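Local coordinates for LPXTG cell wall surface protein (PDB 7AVH) that probably acts as a streptococcal adhesin in which tandem SHIRT domains, two of them in this fragment, form a stalk that sets reach from the cell surface, at residues A[65-69]-A[70-74]. Sequence-based numbering, arbitrary orientation.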
loop_
_atom_site.group_PDB
_atom_site.type_symbol
_atom_site.label_atom_id
_atom_site.label_comp_id
_atom_site.label_asym_id
_atom_site.label_seq_id
_atom_site.Cartn_x
_atom_site.Cartn_y
_atom_site.Cartn_z
ATOM N N GLU A 65 31.644 16.003 -7.807
ATOM C CA GLU A 65 32.270 16.921 -6.868
ATOM C C GLU A 65 33.751 16.974 -7.194
ATOM O O GLU A 65 34.324 15.987 -7.608
ATOM C CB GLU A 65 32.128 16.451 -5.431
ATOM C CG GLU A 65 32.496 17.515 -4.410
ATOM C CD GLU A 65 31.976 17.061 -3.059
ATOM O OE1 GLU A 65 32.753 16.329 -2.368
ATOM O OE2 GLU A 65 30.870 17.470 -2.683
ATOM N N THR A 66 34.324 18.138 -6.936
ATOM C CA THR A 66 35.759 18.350 -7.073
ATOM C C THR A 66 36.450 17.768 -5.849
ATOM O O THR A 66 36.081 18.074 -4.698
ATOM C CB THR A 66 36.060 19.830 -7.248
ATOM O OG1 THR A 66 35.437 20.322 -8.424
ATOM C CG2 THR A 66 37.543 20.068 -7.365
ATOM N N ILE A 67 37.425 16.902 -6.058
ATOM C CA ILE A 67 38.256 16.416 -4.935
ATOM C C ILE A 67 39.146 17.589 -4.471
ATOM O O ILE A 67 39.871 18.226 -5.316
ATOM C CB ILE A 67 39.133 15.230 -5.405
ATOM C CG1 ILE A 67 38.311 14.013 -5.856
ATOM C CG2 ILE A 67 40.100 14.809 -4.309
ATOM C CD1 ILE A 67 37.434 13.420 -4.759
ATOM N N ASN A 68 39.036 17.977 -3.228
ATOM C CA ASN A 68 39.777 19.137 -2.714
ATOM C C ASN A 68 40.409 18.763 -1.392
ATOM O O ASN A 68 39.854 19.075 -0.305
ATOM C CB ASN A 68 38.925 20.392 -2.613
ATOM C CG ASN A 68 39.801 21.607 -2.400
ATOM O OD1 ASN A 68 41.041 21.579 -2.551
ATOM N ND2 ASN A 68 39.146 22.692 -2.031
ATOM N N GLY A 69 41.465 17.946 -1.473
ATOM C CA GLY A 69 42.269 17.647 -0.280
ATOM C C GLY A 69 41.501 16.779 0.740
ATOM O O GLY A 69 41.793 16.825 1.939
ATOM N N ALA A 70 40.536 15.974 0.276
ATOM C CA ALA A 70 39.831 15.020 1.148
ATOM C C ALA A 70 39.065 14.063 0.261
ATOM O O ALA A 70 38.678 14.340 -0.901
ATOM C CB ALA A 70 38.901 15.713 2.123
ATOM N N ASP A 71 38.775 12.906 0.835
ATOM C CA ASP A 71 37.858 11.921 0.222
ATOM C C ASP A 71 36.470 12.552 0.021
ATOM O O ASP A 71 36.053 13.414 0.794
ATOM C CB ASP A 71 37.677 10.699 1.144
ATOM C CG ASP A 71 38.937 9.869 1.393
ATOM O OD1 ASP A 71 39.890 9.953 0.527
ATOM O OD2 ASP A 71 39.045 9.153 2.461
ATOM N N ALA A 72 35.865 12.129 -1.069
ATOM C CA ALA A 72 34.516 12.572 -1.424
ATOM C C ALA A 72 33.511 11.484 -1.019
ATOM O O ALA A 72 33.871 10.291 -0.902
ATOM C CB ALA A 72 34.464 12.805 -2.923
ATOM N N HIS A 73 32.271 11.904 -0.749
ATOM C CA HIS A 73 31.217 10.983 -0.284
ATOM C C HIS A 73 29.913 11.366 -0.983
ATOM O O HIS A 73 29.545 12.554 -0.998
ATOM C CB HIS A 73 31.083 11.043 1.231
ATOM C CG HIS A 73 30.144 10.046 1.816
ATOM N ND1 HIS A 73 30.409 8.693 1.776
ATOM C CD2 HIS A 73 28.949 10.230 2.450
ATOM C CE1 HIS A 73 29.438 8.039 2.409
ATOM N NE2 HIS A 73 28.558 8.960 2.827
ATOM N N PHE A 74 29.217 10.383 -1.516
ATOM C CA PHE A 74 27.986 10.591 -2.270
ATOM C C PHE A 74 26.846 9.773 -1.593
ATOM O O PHE A 74 27.043 8.605 -1.320
ATOM C CB PHE A 74 28.151 10.060 -3.697
ATOM C CG PHE A 74 29.163 10.892 -4.487
ATOM C CD1 PHE A 74 28.808 12.094 -5.034
ATOM C CD2 PHE A 74 30.476 10.483 -4.604
ATOM C CE1 PHE A 74 29.709 12.881 -5.758
ATOM C CE2 PHE A 74 31.378 11.283 -5.292
ATOM C CZ PHE A 74 30.998 12.450 -5.842
HETATM O O HOH W 1 31.961 14.814 -0.057
HETATM O O HOH W 2 34.748 15.919 0.314
HETATM O O HOH W 3 37.275 16.577 -1.491
#
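Ile67 and Ala72 make the tight side of this turn: Ile67 CD1 sits 3.5 Å from Ala72 CB, an apolar contact between two buried side chains. CG1 stands anti to the carbonyl carbon (chi1 -63°), and a second bend at chi2 brings CD1 to the alanine, while CG2 lies ahead of the Ala70 carbonyl, 3.7 Å from its O. Farther along, the Phe74 ring turns its edge to the Glu65 backbone, CZ lying 4.1 Å from Glu65 N, near the ring plane. The backbone runs back on itself, the end-to-end directions of 65-69 and 70-74 differing by 157°, yet no direct hydrogen bond joins the segments. This is a loop connection rather than a beta hairpin: within the first SHIRT domain, strand 65-66 pairs with 37-38 in a small two-stranded sheet, whereas the strand starting at Ala72 runs parallel to 2-10 in the main sheet. Gly69 takes a positive phi (+69°) within the bend, and its N is hydrogen-bonded to Asp34 OD1.

The looser side is bridged by water. One molecule accepts from Asn68 N (2.8 Å) and donates to Ala70 O (2.7 Å), spanning the inside of the bend. The extended Glu65 chain brings OE1 to a second water, 2.9 Å away, which accepts from His73 N (3.0 Å); a third lies within hydrogen-bonding reach of Asp71 O and, weakly, of OE1, with more acceptors nearby than protons.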